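Local structure of FBP protein (Leishmania major, 5OFU) at residues H23-F28 / G111-F116; T29-A34 / L86-V91; G223-W228 / C267-A272; K298-N303 / L330-R335. The protein probably hydrolyses fructose 1,6-bisphosphate to fructose 6-phosphate and phosphate as a magnesium-dependent homotetramer of the class 1 fructose-1,6-bisphosphatase family, and binds AMP. All coordinates share one frame; numbering follows the deposited sequence.

Contact 1. Residues H23-F28 / G111-F116; sequences HSRGDF and GDYLIF. With AMP (adenosine monophosphate), chain E.
Tyr113, Arg25 and Phe28 meet around the phosphate of AMP, in the nucleotide site at the start of helix 27-47. Gly26 is the N-cap of that helix, and Phe28 N gives AMP O1P a nearly straight bond of 3.1 Å. Tyr113 lies on strand 113-121 and approaches from the other side of the contact. The edge of the Phe28 ring turns toward the Tyr113 face in an offset edge-to-face pair, with centroids 5.9 Å apart and planes at 63°. AMP C2' lies over one face of Phe28. Arg25 bends at chi3 (-61°), which turns its guanidinium between phosphate and carboxylate. Arg25 NE donates to AMP O3P, and Arg25 NH2 to AMP O2P at 2.6 Å. NH1 and NH2 both donate to Asp112 OD1, an end-on grip on one oxygen. The guanidinium and carboxylate planes stand 72° apart. Asp112 OD2 pairs with Arg140, so this carboxylate joins two arginines. Asp27 OD2 sits over the face of the Arg25 guanidinium and adds charge attraction without an N-H pointing at it. Tyr113 OH has two AMP partners: Tyr113 OH donates to AMP O2P at 2.7 Å and accepts from AMP O3' at 2.8 Å.

Contact 2. Residues T29-A34 / L86-V91; sequences TLLMMA and LSSTSV
Helix 27-47 passes the end of helix 73-87 and the turn after it, with the CA atoms of Leu31 and Ser88 6.0 Å apart. At Thr89 phi turns positive (63°), and the chain heads into strand 91-96. No hydrogen bond joins the two segments; they meet by packing. Leu31 CD1 touches Val91 CG1 at 3.6 Å, and the two side chains cross at about a right angle. Leu31 swings CG opposite the backbone N (chi1 -175°), and with chi2 near 66° CD1 lies beside Val91 and Ser88 OG. Ser88 turns its CB to the helix, 4.0 Å from the CB of Ala34 and close to the carbonyl oxygen of Leu30. Here helix 27-47 of the N-terminal domain packs on the turn between helix 73-87 and strand 91-96. Leu31 and Val91 also touch Ile115 on the adjoining strand 113-121. Ser88 OG bonds to Leu85 O, besides taking a weak bond from Ser90 N. Ser90 CB lies 4.3 Å from Leu31 CB, while its OG bonds to Asp27 O in the first turn of helix 27-47. On the AMP-facing side of the same helix, Thr29 OG1 is hydrogen-bonded to AMP N6.

Contact 3. Residues G223-W228 / C267-A272; sequences GKWEPW and CYPKDA. With F6P (6-O-phosphono-beta-D-fructofuranose), chain F.
Pro269 packs over one face of the Trp225 indole. Pro269 CG lies 3.8 Å from the centroid of the Trp225 five-membered ring and 25° off the normal, a CH-pi contact. Asp271 CB comes to the edge of the same ring system. One direct hydrogen bond joins the backbones: Ala272 N donates to Lys224 O at 3.0 Å. The donor is tilted 18° from the carbonyl plane. Asp271 CA adds a CA-H...O contact to that oxygen. Beside it, Lys224 CB rests on Asp271 CB at 3.8 Å. The extended Lys270 chain passes Glu226, with Lys270 CD 3.6 Å from Glu226 OE1; the two charged ends are not in contact. Trp228 NE1 gives Glu226 OE1 a weak bond.

One water donates to Pro269 O and Asp271 OD2 and takes a weak bond from Trp225 NE1. Another accepts from Glu226 N at 2.7 Å and donates to Lys270 O, so it bridges the two backbones. Farther out, Asp271 OD1 accepts from Gln274 N, and Lys224 NZ bonds to Asn273 OD1. The Trp225 ring also meets Phe229 edge-to-face.

Tyr268 points its CB away from the 223-228 segment. Its first torsion (chi1 -154°) sends the ring toward the ligand, and Tyr268 OH donates to F6P O3P at 2.7 Å. Gln274 NE2 is hydrogen-bonded to that hydroxyl and may orient it. Tyr248 and Lys278 of the same chain, and Arg247 of a neighbouring subunit, also bind F6P. The contact joins the lead-in to helix 227-238 with the end of strand 265-268, beside the sugar-phosphate site of fructose-1,6-bisphosphatase.

Contact 4. Residues K298-N303 / L330-R335; sequences KAVGSN and LCMAFR
Gly301 O accepts a hydrogen bond from Arg335 NH1 at 3.0 Å, the one direct hydrogen bond between the two segments. The N-H...O angle is 156°. The donor lies in the carbonyl plane, on a lone pair, and the oxygen in turn lies near the guanidinium plane. Ser302 O is near NH1 too, but no N-H points at it well. This second oxygen stands over a face of the guanidinium and makes no hydrogen bond with it, though it may still attract the positive charge. The two successive carbonyl groups therefore meet the arginine differently, one at its edge and one over its face.

Arg335 leaves the helix with CG opposite its own N (chi1 -162°) and bends at chi3 (67°). The bend brings NH1 to the carbonyls of Gly301 and Ser302. Met332 comes one helical turn earlier, and its SD lies over the centre of the guanidinium face opposite Ser302 O, 3.5 Å above the plane. The sulfur thus lies between the arginine and the apolar part of the contact. There Val300 CG2 meets Met332 SD at 3.8 Å, the two side chains reaching tip to tip. Met332 CG and CE both come to the same methyl, because the chain folds at chi2 and chi3.

Here the C-terminal domain packs a helix on a sheet. Strand 298-300 pairs antiparallel with strand 317-323, and helix 325-337 follows that strand in the chain. Val300 and Met332 both touch Tyr321 on strand 317-323. On helix 227-238, Trp228 touches Met332, Cys331 and Arg335, so helix 325-337 packs against both the sheet and this neighbouring helix.

How the contacts relate
Contact 1 closes the long loop from 23-28 to 111-116 and joins the start of helix 27-47 to strand 113-121. Contact 2, from 29-34 to 86-91, falls within that loop and brings the same helix to the end of helix 73-87. The two touch through their shared helix and the adjoining strands 91-96 and 113-121. Together they tie the N-terminal helices to the large sheet. The chain then enters the C-terminal domain. Contact 3 closes the loop from 223-228 to 267-272, and contact 4 closes 298-303 to 330-335; these follow in series. They touch at helix 325-337 and through Lys270 and Ser302. The centres of contacts 1 and 3 are about 39 Å apart.

Contact 1. Residues H23-F28 / G111-F116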
# COMPACT_ATOMS: atom_id res chain seq x y z
N HIS A 23 -27.50 25.14 -7.65
CA HIS A 23 -27.13 26.53 -7.34
C HIS A 23 -26.38 26.69 -6.00
O HIS A 23 -26.73 27.52 -5.18
CB HIS A 23 -28.35 27.47 -7.42
CG HIS A 23 -28.99 27.51 -8.76
ND1 HIS A 23 -29.13 28.68 -9.47
CD2 HIS A 23 -29.52 26.53 -9.52
CE1 HIS A 23 -29.72 28.42 -10.62
NE2 HIS A 23 -29.97 27.13 -10.68
N SER A 24 -25.35 25.86 -5.81
CA SER A 24 -24.32 26.06 -4.80
C SER A 24 -23.08 26.60 -5.51
O SER A 24 -22.89 26.36 -6.70
CB SER A 24 -23.98 24.72 -4.12
OG SER A 24 -25.14 24.02 -3.73
N ARG A 25 -22.23 27.30 -4.77
CA ARG A 25 -20.98 27.83 -5.30
C ARG A 25 -19.92 26.76 -5.57
O ARG A 25 -19.01 26.96 -6.39
CB ARG A 25 -20.39 28.84 -4.33
CG ARG A 25 -21.25 30.07 -4.14
CD ARG A 25 -20.81 30.88 -2.94
NE ARG A 25 -20.93 30.10 -1.72
CZ ARG A 25 -20.49 30.48 -0.52
NH1 ARG A 25 -19.90 31.66 -0.35
NH2 ARG A 25 -20.64 29.67 0.53
N GLY A 26 -20.05 25.62 -4.91
CA GLY A 26 -19.05 24.55 -4.95
C GLY A 26 -18.00 24.65 -3.86
O GLY A 26 -17.09 23.82 -3.83
N ASP A 27 -18.09 25.66 -2.98
CA ASP A 27 -17.09 25.90 -1.94
C ASP A 27 -17.11 24.79 -0.90
O ASP A 27 -16.06 24.30 -0.48
CB ASP A 27 -17.34 27.22 -1.19
CG ASP A 27 -17.16 28.45 -2.06
OD1 ASP A 27 -16.73 28.32 -3.23
OD2 ASP A 27 -17.46 29.56 -1.57
N PHE A 28 -18.32 24.42 -0.49
CA PHE A 28 -18.52 23.36 0.47
C PHE A 28 -17.99 22.04 -0.08
O PHE A 28 -17.35 21.29 0.66
CB PHE A 28 -20.00 23.24 0.84
CG PHE A 28 -20.28 22.24 1.90
CD1 PHE A 28 -20.47 20.91 1.59
CD2 PHE A 28 -20.37 22.63 3.24
CE1 PHE A 28 -20.74 19.98 2.58
CE2 PHE A 28 -20.65 21.71 4.23
CZ PHE A 28 -20.84 20.38 3.90
N GLY A 111 -13.31 32.29 1.90
CA GLY A 111 -14.74 31.98 1.80
C GLY A 111 -15.46 32.41 3.06
O GLY A 111 -15.00 33.30 3.77
N ASP A 112 -16.59 31.77 3.34
CA ASP A 112 -17.43 32.16 4.48
C ASP A 112 -17.67 31.00 5.46
O ASP A 112 -18.65 31.03 6.21
CB ASP A 112 -18.74 32.78 3.98
CG ASP A 112 -19.61 31.79 3.23
OD1 ASP A 112 -19.06 31.07 2.36
OD2 ASP A 112 -20.83 31.75 3.47
N TYR A 113 -16.79 30.00 5.44
CA TYR A 113 -16.88 28.85 6.34
C TYR A 113 -15.88 28.97 7.48
O TYR A 113 -14.74 29.39 7.27
CB TYR A 113 -16.70 27.54 5.59
CG TYR A 113 -17.89 27.20 4.74
CD1 TYR A 113 -19.07 26.76 5.33
CD2 TYR A 113 -17.86 27.31 3.36
CE1 TYR A 113 -20.18 26.46 4.57
CE2 TYR A 113 -18.98 27.00 2.59
CZ TYR A 113 -20.14 26.58 3.20
OH TYR A 113 -21.28 26.28 2.48
N LEU A 114 -16.34 28.64 8.70
CA LEU A 114 -15.48 28.52 9.88
C LEU A 114 -15.38 27.04 10.20
O LEU A 114 -16.41 26.38 10.33
CB LEU A 114 -16.09 29.24 11.09
CG LEU A 114 -16.43 30.73 10.97
CD1 LEU A 114 -17.77 30.95 10.31
CD2 LEU A 114 -16.43 31.40 12.34
N ILE A 115 -14.15 26.51 10.28
CA ILE A 115 -13.91 25.09 10.64
C ILE A 115 -13.24 25.04 12.00
O ILE A 115 -12.25 25.73 12.24
CB ILE A 115 -12.95 24.34 9.67
CG1 ILE A 115 -13.03 24.86 8.24
CG2 ILE A 115 -13.23 22.84 9.70
CD1 ILE A 115 -14.43 24.88 7.65
N PHE A 116 -13.80 24.24 12.89
CA PHE A 116 -13.16 23.98 14.17
C PHE A 116 -12.89 22.49 14.24
O PHE A 116 -13.78 21.68 13.97
CB PHE A 116 -14.03 24.47 15.33
CG PHE A 116 -14.18 25.95 15.34
CD1 PHE A 116 -13.21 26.75 15.94
CD2 PHE A 116 -15.24 26.56 14.71
CE1 PHE A 116 -13.32 28.14 15.94
CE2 PHE A 116 -15.36 27.94 14.70
CZ PHE A 116 -14.39 28.73 15.31
P AMP E . -21.74 26.43 -1.12
O1P AMP E . -20.92 25.38 -1.82
O2P AMP E . -21.02 27.17 -0.03
O3P AMP E . -22.50 27.36 -2.04
O5' AMP E . -22.90 25.55 -0.46
C5' AMP E . -23.87 26.14 0.39
C4' AMP E . -24.61 25.09 1.21
O4' AMP E . -25.19 24.08 0.37
C3' AMP E . -23.72 24.34 2.19
O3' AMP E . -23.58 25.02 3.43
C2' AMP E . -24.41 23.01 2.33
O2' AMP E . -25.42 23.04 3.34
C1' AMP E . -25.01 22.79 0.96
N9 AMP E . -24.04 21.97 0.18
C8 AMP E . -23.17 22.40 -0.76
N7 AMP E . -22.43 21.38 -1.24
C5 AMP E . -22.82 20.27 -0.61
C6 AMP E . -22.42 18.86 -0.65
N6 AMP E . -21.46 18.46 -1.49
N1 AMP E . -23.06 18.00 0.17
C2 AMP E . -24.04 18.41 1.02
N3 AMP E . -24.44 19.69 1.11
C4 AMP E . -23.87 20.65 0.34

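Contact 2. Residues T29-A34 / L86-V91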
# COMPACT_ATOMS: atom_id res chain seq x y z
N THR A 29 -18.26 21.76 -1.35
CA THR A 29 -17.73 20.55 -2.00
C THR A 29 -16.22 20.53 -1.98
O THR A 29 -15.62 19.52 -1.58
CB THR A 29 -18.26 20.38 -3.43
OG1 THR A 29 -19.63 19.97 -3.34
CG2 THR A 29 -17.48 19.33 -4.21
N LEU A 30 -15.59 21.66 -2.32
CA LEU A 30 -14.12 21.75 -2.23
C LEU A 30 -13.54 21.59 -0.81
O LEU A 30 -12.43 21.10 -0.64
CB LEU A 30 -13.61 23.04 -2.86
CG LEU A 30 -13.67 23.05 -4.39
CD1 LEU A 30 -13.22 24.41 -4.92
CD2 LEU A 30 -12.82 21.93 -4.96
N LEU A 31 -14.30 22.03 0.19
CA LEU A 31 -13.94 21.89 1.60
C LEU A 31 -13.93 20.43 2.05
O LEU A 31 -13.02 20.01 2.74
CB LEU A 31 -14.92 22.70 2.45
CG LEU A 31 -14.67 22.82 3.95
CD1 LEU A 31 -13.39 23.60 4.19
CD2 LEU A 31 -15.86 23.50 4.61
N MET A 32 -14.95 19.68 1.65
CA MET A 32 -15.03 18.24 1.92
C MET A 32 -13.91 17.46 1.25
O MET A 32 -13.35 16.54 1.84
CB MET A 32 -16.37 17.68 1.46
CG MET A 32 -17.59 18.21 2.20
SD MET A 32 -17.56 17.85 3.96
CE MET A 32 -17.09 19.45 4.62
N MET A 33 -13.59 17.80 0.00
CA MET A 33 -12.46 17.19 -0.70
C MET A 33 -11.14 17.46 0.03
O MET A 33 -10.31 16.55 0.16
CB MET A 33 -12.33 17.70 -2.13
CG MET A 33 -13.47 17.33 -3.07
SD MET A 33 -13.87 15.57 -3.07
CE MET A 33 -15.47 15.63 -3.87
N ALA A 34 -10.96 18.69 0.51
CA ALA A 34 -9.77 19.05 1.26
C ALA A 34 -9.64 18.25 2.55
O ALA A 34 -8.55 17.79 2.89
CB ALA A 34 -9.76 20.54 1.58
N LEU A 86 -6.62 25.51 4.26
CA LEU A 86 -6.21 26.83 3.75
C LEU A 86 -6.03 26.86 2.23
O LEU A 86 -6.11 27.92 1.64
CB LEU A 86 -4.94 27.32 4.44
CG LEU A 86 -5.11 27.70 5.91
CD1 LEU A 86 -3.75 28.11 6.48
CD2 LEU A 86 -6.13 28.81 6.10
N SER A 87 -5.77 25.71 1.61
CA SER A 87 -5.62 25.61 0.16
C SER A 87 -6.98 25.56 -0.58
O SER A 87 -7.03 25.75 -1.79
CB SER A 87 -4.75 24.38 -0.19
OG SER A 87 -5.53 23.19 -0.14
N SER A 88 -8.07 25.32 0.15
CA SER A 88 -9.40 25.15 -0.47
C SER A 88 -10.09 26.45 -0.90
O SER A 88 -11.06 26.39 -1.66
CB SER A 88 -10.34 24.37 0.47
OG SER A 88 -10.78 25.18 1.55
N THR A 89 -9.59 27.60 -0.43
CA THR A 89 -10.20 28.94 -0.65
C THR A 89 -11.62 29.12 -0.05
O THR A 89 -12.27 30.13 -0.32
CB THR A 89 -10.23 29.37 -2.17
OG1 THR A 89 -11.52 29.11 -2.73
CG2 THR A 89 -9.17 28.68 -3.09
N SER A 90 -12.10 28.17 0.75
CA SER A 90 -13.48 28.17 1.25
C SER A 90 -13.60 28.63 2.70
O SER A 90 -14.70 28.96 3.14
CB SER A 90 -14.08 26.76 1.14
OG SER A 90 -14.16 26.33 -0.20
N VAL A 91 -12.49 28.66 3.46
CA VAL A 91 -12.54 29.03 4.88
C VAL A 91 -12.11 30.48 5.10
O VAL A 91 -11.25 30.97 4.35
CB VAL A 91 -11.69 28.09 5.78
CG1 VAL A 91 -11.93 26.64 5.39
CG2 VAL A 91 -10.21 28.42 5.71

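Contact 3. Residues G223-W228 / C267-A272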
# COMPACT_ATOMS: atom_id res chain seq x y z
N GLY A 223 -14.53 8.91 42.59
CA GLY A 223 -14.48 9.69 43.81
C GLY A 223 -14.70 11.19 43.70
O GLY A 223 -15.12 11.81 44.66
N LYS A 224 -14.42 11.76 42.53
CA LYS A 224 -14.61 13.20 42.29
C LYS A 224 -15.92 13.57 41.59
O LYS A 224 -16.15 14.75 41.33
CB LYS A 224 -13.42 13.74 41.50
CG LYS A 224 -12.12 13.72 42.28
CD LYS A 224 -10.95 14.12 41.41
CE LYS A 224 -10.49 12.98 40.50
NZ LYS A 224 -9.34 13.36 39.63
N TRP A 225 -16.79 12.59 41.31
CA TRP A 225 -18.07 12.86 40.62
C TRP A 225 -19.17 13.36 41.55
O TRP A 225 -19.11 13.19 42.76
CB TRP A 225 -18.58 11.60 39.91
CG TRP A 225 -17.78 11.18 38.72
CD1 TRP A 225 -16.96 11.96 37.96
CD2 TRP A 225 -17.75 9.87 38.14
NE1 TRP A 225 -16.40 11.21 36.95
CE2 TRP A 225 -16.87 9.93 37.04
CE3 TRP A 225 -18.37 8.65 38.44
CZ2 TRP A 225 -16.60 8.82 36.25
CZ3 TRP A 225 -18.10 7.55 37.64
CH2 TRP A 225 -17.22 7.64 36.56
N GLU A 226 -20.19 13.96 40.95
CA GLU A 226 -21.39 14.39 41.65
C GLU A 226 -22.17 13.15 42.08
O GLU A 226 -22.17 12.14 41.37
CB GLU A 226 -22.28 15.25 40.74
CG GLU A 226 -21.67 16.58 40.32
CD GLU A 226 -22.62 17.41 39.48
OE1 GLU A 226 -22.79 17.13 38.28
OE2 GLU A 226 -23.21 18.37 40.03
N PRO A 227 -22.84 13.22 43.26
CA PRO A 227 -23.55 12.04 43.80
C PRO A 227 -24.58 11.40 42.86
O PRO A 227 -24.69 10.17 42.83
CB PRO A 227 -24.24 12.60 45.04
CG PRO A 227 -23.36 13.73 45.47
CD PRO A 227 -22.87 14.35 44.21
N TRP A 228 -25.31 12.22 42.10
CA TRP A 228 -26.29 11.69 41.14
C TRP A 228 -25.64 10.78 40.09
O TRP A 228 -26.23 9.75 39.73
CB TRP A 228 -27.12 12.82 40.48
CG TRP A 228 -26.43 13.58 39.37
CD1 TRP A 228 -25.81 14.79 39.46
CD2 TRP A 228 -26.30 13.17 37.99
NE1 TRP A 228 -25.30 15.16 38.23
CE2 TRP A 228 -25.58 14.18 37.32
CE3 TRP A 228 -26.71 12.04 37.28
CZ2 TRP A 228 -25.27 14.09 35.96
CZ3 TRP A 228 -26.41 11.96 35.92
CH2 TRP A 228 -25.69 12.98 35.28
N CYS A 267 -19.92 8.93 28.42
CA CYS A 267 -20.04 9.99 29.41
C CYS A 267 -18.69 10.56 29.77
O CYS A 267 -17.74 9.82 30.02
CB CYS A 267 -20.67 9.45 30.69
SG CYS A 267 -22.36 8.90 30.47
N TYR A 268 -18.61 11.88 29.77
CA TYR A 268 -17.53 12.56 30.46
C TYR A 268 -18.17 13.66 31.31
O TYR A 268 -18.38 14.77 30.83
CB TYR A 268 -16.49 13.11 29.48
CG TYR A 268 -15.15 13.23 30.15
CD1 TYR A 268 -14.98 14.06 31.26
CD2 TYR A 268 -14.04 12.48 29.71
CE1 TYR A 268 -13.77 14.16 31.90
CE2 TYR A 268 -12.82 12.58 30.37
CZ TYR A 268 -12.70 13.43 31.46
OH TYR A 268 -11.52 13.58 32.13
N PRO A 269 -18.50 13.33 32.58
CA PRO A 269 -19.28 14.22 33.43
C PRO A 269 -18.42 15.28 34.12
O PRO A 269 -17.21 15.36 33.89
CB PRO A 269 -19.86 13.26 34.47
CG PRO A 269 -18.78 12.27 34.66
CD PRO A 269 -18.10 12.12 33.32
N LYS A 270 -19.05 16.08 34.96
CA LYS A 270 -18.34 17.03 35.80
C LYS A 270 -17.57 16.28 36.89
O LYS A 270 -17.94 15.17 37.27
CB LYS A 270 -19.31 17.98 36.49
CG LYS A 270 -20.16 18.81 35.57
CD LYS A 270 -21.09 19.69 36.37
CE LYS A 270 -21.96 20.51 35.44
NZ LYS A 270 -22.53 21.69 36.14
N ASP A 271 -16.50 16.89 37.38
CA ASP A 271 -15.84 16.42 38.59
C ASP A 271 -15.24 17.58 39.38
O ASP A 271 -15.15 18.69 38.88
CB ASP A 271 -14.85 15.27 38.29
CG ASP A 271 -13.62 15.72 37.50
OD1 ASP A 271 -12.79 16.48 38.04
OD2 ASP A 271 -13.44 15.24 36.35
N ALA A 272 -14.85 17.31 40.63
CA ALA A 272 -14.25 18.32 41.51
C ALA A 272 -13.19 19.19 40.83
O ALA A 272 -13.19 20.40 41.01
CB ALA A 272 -13.68 17.65 42.76
O1 F6P F . -8.78 15.53 25.34
C1 F6P F . -9.83 14.79 24.70
C2 F6P F . -9.62 13.31 24.95
O2 F6P F . -8.38 12.92 24.35
C3 F6P F . -10.77 12.45 24.41
O3 F6P F . -10.44 11.79 23.19
C4 F6P F . -11.05 11.43 25.50
O4 F6P F . -12.44 11.12 25.64
C5 F6P F . -10.52 12.08 26.75
O5 F6P F . -9.57 13.08 26.36
C6 F6P F . -9.85 11.08 27.67
O6 F6P F . -9.71 11.73 28.93
P F6P F . -9.28 10.93 30.26
O1P F6P F . -7.81 10.66 30.07
O2P F6P F . -10.17 9.70 30.25
O3P F6P F . -9.56 11.95 31.32
O HOH W 1 -15.37 13.74 35.00
O HOH W 2 -20.23 13.86 38.22

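Contact 4. Residues K298-N303 / L330-R335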
# COMPACT_ATOMS: atom_id res chain seq x y z
N LYS A 298 -29.36 10.75 21.53
CA LYS A 298 -29.38 12.00 22.27
C LYS A 298 -27.97 12.40 22.64
O LYS A 298 -27.11 11.55 22.82
CB LYS A 298 -30.18 11.88 23.55
CG LYS A 298 -31.68 11.78 23.38
CD LYS A 298 -32.34 12.22 24.66
CE LYS A 298 -33.74 11.77 24.78
NZ LYS A 298 -34.70 11.75 23.65
N ALA A 299 -27.77 13.70 22.81
CA ALA A 299 -26.47 14.29 23.11
C ALA A 299 -26.65 15.52 23.98
O ALA A 299 -26.92 16.62 23.48
CB ALA A 299 -25.75 14.64 21.82
N VAL A 300 -26.51 15.33 25.29
CA VAL A 300 -26.83 16.37 26.26
C VAL A 300 -25.63 16.75 27.11
O VAL A 300 -24.64 16.02 27.18
CB VAL A 300 -28.04 15.98 27.15
CG1 VAL A 300 -29.27 15.74 26.29
CG2 VAL A 300 -27.76 14.76 28.00
N GLY A 301 -25.73 17.93 27.73
CA GLY A 301 -24.71 18.47 28.60
C GLY A 301 -25.31 18.74 29.97
O GLY A 301 -26.10 17.94 30.48
N SER A 302 -24.94 19.88 30.56
CA SER A 302 -25.44 20.29 31.87
C SER A 302 -26.93 20.61 31.88
O SER A 302 -27.56 20.55 32.94
CB SER A 302 -24.67 21.51 32.39
OG SER A 302 -23.37 21.13 32.81
N ASN A 303 -27.49 20.99 30.74
CA ASN A 303 -28.87 21.43 30.68
C ASN A 303 -29.42 21.31 29.27
O ASN A 303 -29.57 22.30 28.55
CB ASN A 303 -29.00 22.86 31.24
CG ASN A 303 -27.92 23.78 30.72
OD1 ASN A 303 -26.73 23.57 30.95
ND2 ASN A 303 -28.34 24.82 29.99
N LEU A 330 -32.20 7.34 30.90
CA LEU A 330 -31.93 6.73 32.20
C LEU A 330 -30.95 7.57 33.00
O LEU A 330 -31.20 7.88 34.15
CB LEU A 330 -31.39 5.30 32.04
CG LEU A 330 -31.13 4.54 33.34
CD1 LEU A 330 -32.38 4.49 34.20
CD2 LEU A 330 -30.60 3.13 33.07
N CYS A 331 -29.85 7.95 32.36
CA CYS A 331 -28.82 8.78 32.99
C CYS A 331 -29.38 10.10 33.53
O CYS A 331 -29.12 10.46 34.68
CB CYS A 331 -27.68 9.06 31.98
SG CYS A 331 -26.29 10.04 32.60
N MET A 332 -30.16 10.80 32.72
CA MET A 332 -30.75 12.08 33.11
C MET A 332 -31.84 11.91 34.19
O MET A 332 -32.01 12.81 35.02
CB MET A 332 -31.31 12.83 31.90
CG MET A 332 -30.25 13.30 30.90
SD MET A 332 -28.99 14.40 31.59
CE MET A 332 -27.62 13.26 31.85
N ALA A 333 -32.53 10.77 34.20
CA ALA A 333 -33.49 10.44 35.26
C ALA A 333 -32.84 10.48 36.65
O ALA A 333 -33.45 10.96 37.60
CB ALA A 333 -34.14 9.09 35.01
N PHE A 334 -31.61 9.98 36.76
CA PHE A 334 -30.85 10.08 38.01
C PHE A 334 -30.53 11.52 38.38
O PHE A 334 -30.52 11.84 39.57
CB PHE A 334 -29.56 9.25 37.95
CG PHE A 334 -29.78 7.80 38.25
CD1 PHE A 334 -30.17 6.92 37.24
CD2 PHE A 334 -29.62 7.32 39.54
CE1 PHE A 334 -30.39 5.58 37.51
CE2 PHE A 334 -29.83 5.98 39.82
CZ PHE A 334 -30.22 5.10 38.80
N ARG A 335 -30.26 12.38 37.40
CA ARG A 335 -30.01 13.79 37.68
C ARG A 335 -31.28 14.57 38.05
O ARG A 335 -31.21 15.48 38.89
CB ARG A 335 -29.29 14.47 36.52
CG ARG A 335 -28.64 15.78 36.95
CD ARG A 335 -27.96 16.48 35.80
NE ARG A 335 -28.93 16.94 34.82
CZ ARG A 335 -28.63 17.39 33.61
NH1 ARG A 335 -27.36 17.46 33.19
NH2 ARG A 335 -29.60 17.79 32.80